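Local coordinates for putative ATP-grasp superfamily protein (Archaeoglobus fulgidus, PDB 3DF7), which is of unknown function but, as a putative member of the ATP-grasp superfamily, probably binds ATP and a metal ion, at residues Ile165-Gly177 and Asn227-Tyr241. Sequence-based numbering, arbitrary orientation.
Sequences IEGINLSVSLAVG and NGYVGVDIVYSDQPY
Strands 168-176 and 228-236 are antiparallel neighbours in the large antiparallel sheet of the ATP-grasp domain, paired from Ile168 opposite Tyr236 to Val176 opposite Gly228. Five hydrogen-bonded pairs supply ten backbone bonds, among them Leu170 N to Ile234 O at 2.7 Å. Between them the non-hydrogen-bonded pairs bring CA-H groups against carbonyls, as at Ser171 CA and Val232 O, 3.0 Å apart. One face of the ladder is aliphatic: Leu174 CD1 lies against Val232 CG2, and Val176 CG2 meets Val230 CG2 at 3.8 Å. Helix 206-220 packs on this side, touching Val172 and Val232. The other face is more polar. There Ser171 directs its hydroxyl to Asn186 of strand 180-191, while its CB rests on Asp233 OD1.

Beyond the ladder, Ile165 lies over Tyr241 at the start of strand 240-246, the neighbour of 228-236 on its other side. Its CG2 presses on Val235 CG1 at 3.4 Å, tighter than usual for two carbons. With CG1 beside the backbone N (chi1 -57°), that branch carries CD1 over one face of the Tyr241 ring, 3.9 Å from the centroid and 22° off the normal, a CH-pi contact displaced toward CD1 and CE1 of the ring. A serine in place of Tyr241 would probably leave Ile165 CD1 without the ring face beneath it and open a gap there, with the isoleucine held mainly by Val235.

At the far end, Tyr229 holds its CG anti to the backbone N (chi1 178°), and the ring reaches along the polar face to Ser173. The phenol also hydrogen-bonds Thr250, and its OH meets Ser173 OG at 2.8 Å in a hydrogen bond that either hydroxyl could donate.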
loop_
_atom_site.group_PDB
_atom_site.type_symbol
_atom_site.label_atom_id
_atom_site.label_comp_id
_atom_site.label_asym_id
_atom_site.label_seq_id
_atom_site.Cartn_x
_atom_site.Cartn_y
_atom_site.Cartn_z
ATOM N N ILE A 165 16.325 -10.148 -7.038
ATOM C CA ILE A 165 16.916 -9.048 -7.779
ATOM C C ILE A 165 17.722 -8.195 -6.807
ATOM O O ILE A 165 17.186 -7.679 -5.830
ATOM C CB ILE A 165 15.830 -8.183 -8.447
ATOM C CG1 ILE A 165 14.953 -9.054 -9.352
ATOM C CG2 ILE A 165 16.475 -7.051 -9.226
ATOM C CD1 ILE A 165 15.706 -9.772 -10.466
ATOM N N GLU A 166 19.011 -8.052 -7.085
ATOM C CA GLU A 166 19.894 -7.273 -6.227
ATOM C C GLU A 166 19.985 -5.832 -6.709
ATOM O O GLU A 166 20.379 -5.574 -7.845
ATOM C CB GLU A 166 21.286 -7.903 -6.215
ATOM C CG GLU A 166 22.265 -7.256 -5.258
ATOM C CD GLU A 166 23.554 -8.053 -5.138
ATOM O OE1 GLU A 166 23.478 -9.248 -4.782
ATOM O OE2 GLU A 166 24.640 -7.488 -5.397
ATOM N N GLY A 167 19.614 -4.897 -5.841
ATOM C CA GLY A 167 19.672 -3.497 -6.210
ATOM C C GLY A 167 18.897 -2.590 -5.278
ATOM O O GLY A 167 18.563 -2.965 -4.161
ATOM N N ILE A 168 18.611 -1.384 -5.754
ATOM C CA ILE A 168 17.872 -0.391 -4.982
ATOM C C ILE A 168 16.407 -0.809 -4.869
ATOM O O ILE A 168 15.748 -1.023 -5.888
ATOM C CB ILE A 168 17.932 0.982 -5.679
ATOM C CG1 ILE A 168 19.385 1.326 -6.013
ATOM C CG2 ILE A 168 17.305 2.052 -4.792
ATOM C CD1 ILE A 168 19.547 2.551 -6.900
ATOM N N ASN A 169 15.903 -0.932 -3.640
ATOM C CA ASN A 169 14.504 -1.302 -3.425
ATOM C C ASN A 169 13.662 -0.039 -3.346
ATOM O O ASN A 169 13.909 0.832 -2.516
ATOM C CB ASN A 169 14.346 -2.126 -2.145
ATOM C CG ASN A 169 14.792 -3.565 -2.326
ATOM O OD1 ASN A 169 15.953 -3.832 -2.628
ATOM N ND2 ASN A 169 13.864 -4.500 -2.155
ATOM N N LEU A 170 12.660 0.050 -4.212
ATOM C CA LEU A 170 11.812 1.232 -4.274
ATOM C C LEU A 170 10.337 0.899 -4.433
ATOM O O LEU A 170 9.952 -0.260 -4.594
ATOM C CB LEU A 170 12.230 2.085 -5.471
ATOM C CG LEU A 170 13.711 2.438 -5.593
ATOM C CD1 LEU A 170 14.023 2.866 -7.021
ATOM C CD2 LEU A 170 14.048 3.537 -4.597
ATOM N N SER A 171 9.517 1.940 -4.377
ATOM C CA SER A 171 8.084 1.805 -4.583
ATOM C C SER A 171 7.642 3.119 -5.217
ATOM O O SER A 171 8.209 4.180 -4.928
ATOM C CB SER A 171 7.341 1.553 -3.261
ATOM O OG SER A 171 7.261 2.709 -2.454
ATOM N N VAL A 172 6.664 3.043 -6.110
ATOM C CA VAL A 172 6.154 4.231 -6.781
ATOM C C VAL A 172 4.686 4.389 -6.437
ATOM O O VAL A 172 3.901 3.447 -6.593
ATOM C CB VAL A 172 6.300 4.117 -8.315
ATOM C CG1 VAL A 172 5.766 5.379 -8.989
ATOM C CG2 VAL A 172 7.766 3.907 -8.681
ATOM N N SER A 173 4.332 5.573 -5.945
ATOM C CA SER A 173 2.958 5.883 -5.580
ATOM C C SER A 173 2.319 6.549 -6.788
ATOM O O SER A 173 2.760 7.611 -7.230
ATOM C CB SER A 173 2.922 6.835 -4.382
ATOM O OG SER A 173 3.580 6.274 -3.258
ATOM N N LEU A 174 1.275 5.920 -7.312
ATOM C CA LEU A 174 0.591 6.435 -8.486
ATOM C C LEU A 174 -0.886 6.728 -8.251
ATOM O O LEU A 174 -1.534 6.113 -7.398
ATOM C CB LEU A 174 0.713 5.426 -9.633
ATOM C CG LEU A 174 2.106 4.981 -10.093
ATOM C CD1 LEU A 174 1.980 3.798 -11.039
ATOM C CD2 LEU A 174 2.814 6.130 -10.780
ATOM N N ALA A 175 -1.407 7.679 -9.021
ATOM C CA ALA A 175 -2.817 8.046 -8.969
ATOM C C ALA A 175 -3.342 7.555 -10.313
ATOM O O ALA A 175 -2.978 8.098 -11.359
ATOM C CB ALA A 175 -2.978 9.557 -8.857
ATOM N N VAL A 176 -4.178 6.522 -10.281
ATOM C CA VAL A 176 -4.725 5.941 -11.501
ATOM C C VAL A 176 -6.149 6.402 -11.784
ATOM O O VAL A 176 -7.069 6.142 -11.007
ATOM C CB VAL A 176 -4.711 4.395 -11.427
ATOM C CG1 VAL A 176 -5.144 3.793 -12.766
ATOM C CG2 VAL A 176 -3.322 3.914 -11.054
ATOM N N GLY A 177 -6.322 7.084 -12.911
ATOM C CA GLY A 177 -7.631 7.575 -13.298
ATOM C C GLY A 177 -7.709 7.640 -14.810
ATOM O O GLY A 177 -7.389 6.665 -15.484
ATOM N N ASN A 227 -7.544 1.773 -9.855
ATOM C CA ASN A 227 -8.114 3.105 -9.769
ATOM C C ASN A 227 -7.710 3.751 -8.455
ATOM O O ASN A 227 -7.631 3.077 -7.432
ATOM C CB ASN A 227 -9.639 3.008 -9.864
ATOM C CG ASN A 227 -10.329 4.332 -9.597
ATOM O OD1 ASN A 227 -10.966 4.520 -8.554
ATOM N ND2 ASN A 227 -10.208 5.257 -10.537
ATOM N N GLY A 228 -7.449 5.054 -8.492
ATOM C CA GLY A 228 -7.060 5.765 -7.288
ATOM C C GLY A 228 -5.596 5.557 -6.962
ATOM O O GLY A 228 -4.763 5.434 -7.860
ATOM N N TYR A 229 -5.276 5.509 -5.673
ATOM C CA TYR A 229 -3.896 5.311 -5.256
ATOM C C TYR A 229 -3.472 3.856 -5.411
ATOM O O TYR A 229 -4.131 2.944 -4.910
ATOM C CB TYR A 229 -3.707 5.730 -3.794
ATOM C CG TYR A 229 -2.300 5.515 -3.282
ATOM C CD1 TYR A 229 -1.389 6.570 -3.218
ATOM C CD2 TYR A 229 -1.877 4.250 -2.866
ATOM C CE1 TYR A 229 -0.093 6.370 -2.747
ATOM C CE2 TYR A 229 -0.586 4.042 -2.398
ATOM C CZ TYR A 229 0.299 5.106 -2.340
ATOM O OH TYR A 229 1.572 4.907 -1.858
ATOM N N VAL A 230 -2.354 3.656 -6.099
ATOM C CA VAL A 230 -1.801 2.327 -6.310
ATOM C C VAL A 230 -0.301 2.394 -6.064
ATOM O O VAL A 230 0.366 3.332 -6.501
ATOM C CB VAL A 230 -2.053 1.825 -7.757
ATOM C CG1 VAL A 230 -1.361 0.471 -7.970
ATOM C CG2 VAL A 230 -3.551 1.699 -8.010
ATOM N N GLY A 231 0.221 1.413 -5.339
ATOM C CA GLY A 231 1.646 1.385 -5.073
ATOM C C GLY A 231 2.300 0.288 -5.893
ATOM O O GLY A 231 1.735 -0.795 -6.035
ATOM N N VAL A 232 3.475 0.562 -6.452
ATOM C CA VAL A 232 4.182 -0.449 -7.237
ATOM C C VAL A 232 5.572 -0.671 -6.655
ATOM O O VAL A 232 6.364 0.268 -6.577
ATOM C CB VAL A 232 4.347 -0.023 -8.714
ATOM C CG1 VAL A 232 5.063 -1.127 -9.500
ATOM C CG2 VAL A 232 2.987 0.268 -9.326
ATOM N N ASP A 233 5.864 -1.902 -6.243
ATOM C CA ASP A 233 7.174 -2.221 -5.682
ATOM C C ASP A 233 8.135 -2.578 -6.808
ATOM O O ASP A 233 7.820 -3.395 -7.676
ATOM C CB ASP A 233 7.087 -3.390 -4.700
ATOM C CG ASP A 233 6.510 -2.989 -3.356
ATOM O OD1 ASP A 233 6.365 -1.772 -3.098
ATOM O OD2 ASP A 233 6.207 -3.897 -2.555
ATOM N N ILE A 234 9.308 -1.959 -6.778
ATOM C CA ILE A 234 10.321 -2.164 -7.797
ATOM C C ILE A 234 11.726 -2.286 -7.223
ATOM O O ILE A 234 12.040 -1.704 -6.187
ATOM C CB ILE A 234 10.312 -0.978 -8.803
ATOM C CG1 ILE A 234 9.135 -1.133 -9.770
ATOM C CG2 ILE A 234 11.632 -0.910 -9.572
ATOM C CD1 ILE A 234 8.904 0.076 -10.634
ATOM N N VAL A 235 12.561 -3.071 -7.891
ATOM C CA VAL A 235 13.956 -3.202 -7.495
ATOM C C VAL A 235 14.744 -2.777 -8.725
ATOM O O VAL A 235 14.516 -3.287 -9.826
ATOM C CB VAL A 235 14.350 -4.649 -7.126
ATOM C CG1 VAL A 235 15.847 -4.702 -6.805
ATOM C CG2 VAL A 235 13.541 -5.121 -5.923
ATOM N N TYR A 236 15.649 -1.821 -8.552
ATOM C CA TYR A 236 16.453 -1.361 -9.670
ATOM C C TYR A 236 17.852 -1.951 -9.593
ATOM O O TYR A 236 18.644 -1.582 -8.721
ATOM C CB TYR A 236 16.559 0.168 -9.685
ATOM C CG TYR A 236 17.195 0.711 -10.946
ATOM C CD1 TYR A 236 16.412 1.162 -12.008
ATOM C CD2 TYR A 236 18.585 0.740 -11.094
ATOM C CE1 TYR A 236 16.993 1.627 -13.185
ATOM C CE2 TYR A 236 19.175 1.203 -12.267
ATOM C CZ TYR A 236 18.375 1.644 -13.307
ATOM O OH TYR A 236 18.950 2.102 -14.467
ATOM N N SER A 237 18.145 -2.876 -10.502
ATOM C CA SER A 237 19.464 -3.493 -10.569
ATOM C C SER A 237 20.182 -2.716 -11.662
ATOM O O SER A 237 20.873 -1.739 -11.381
ATOM C CB SER A 237 19.343 -4.971 -10.945
ATOM O OG SER A 237 18.547 -5.141 -12.105
ATOM N N ASP A 238 20.006 -3.147 -12.907
ATOM C CA ASP A 238 20.595 -2.449 -14.040
ATOM C C ASP A 238 19.418 -1.816 -14.780
ATOM O O ASP A 238 19.595 -1.027 -15.705
ATOM C CB ASP A 238 21.346 -3.424 -14.955
ATOM C CG ASP A 238 20.431 -4.440 -15.604
ATOM O OD1 ASP A 238 19.722 -5.159 -14.874
ATOM O OD2 ASP A 238 20.425 -4.525 -16.851
ATOM N N GLN A 239 18.212 -2.177 -14.346
ATOM C CA GLN A 239 16.972 -1.667 -14.925
ATOM C C GLN A 239 15.854 -1.914 -13.917
ATOM O O GLN A 239 16.041 -2.645 -12.942
ATOM C CB GLN A 239 16.638 -2.400 -16.235
ATOM C CG GLN A 239 16.262 -3.873 -16.051
ATOM C CD GLN A 239 15.783 -4.545 -17.341
ATOM O OE1 GLN A 239 14.779 -4.141 -17.938
ATOM N NE2 GLN A 239 16.495 -5.585 -17.764
ATOM N N PRO A 240 14.680 -1.300 -14.129
ATOM C CA PRO A 240 13.584 -1.522 -13.182
ATOM C C PRO A 240 12.943 -2.894 -13.344
ATOM O O PRO A 240 12.626 -3.310 -14.458
ATOM C CB PRO A 240 12.590 -0.409 -13.523
ATOM C CG PRO A 240 13.457 0.665 -14.119
ATOM C CD PRO A 240 14.404 -0.132 -14.980
ATOM N N TYR A 241 12.766 -3.584 -12.220
ATOM C CA TYR A 241 12.110 -4.883 -12.173
ATOM C C TYR A 241 10.874 -4.690 -11.290
ATOM O O TYR A 241 10.997 -4.257 -10.139
ATOM C CB TYR A 241 13.010 -5.938 -11.524
ATOM C CG TYR A 241 13.992 -6.609 -12.453
ATOM C CD1 TYR A 241 13.748 -7.892 -12.942
ATOM C CD2 TYR A 241 15.171 -5.972 -12.831
ATOM C CE1 TYR A 241 14.659 -8.525 -13.782
ATOM C CE2 TYR A 241 16.087 -6.594 -13.674
ATOM C CZ TYR A 241 15.824 -7.871 -14.143
ATOM O OH TYR A 241 16.725 -8.496 -14.967
#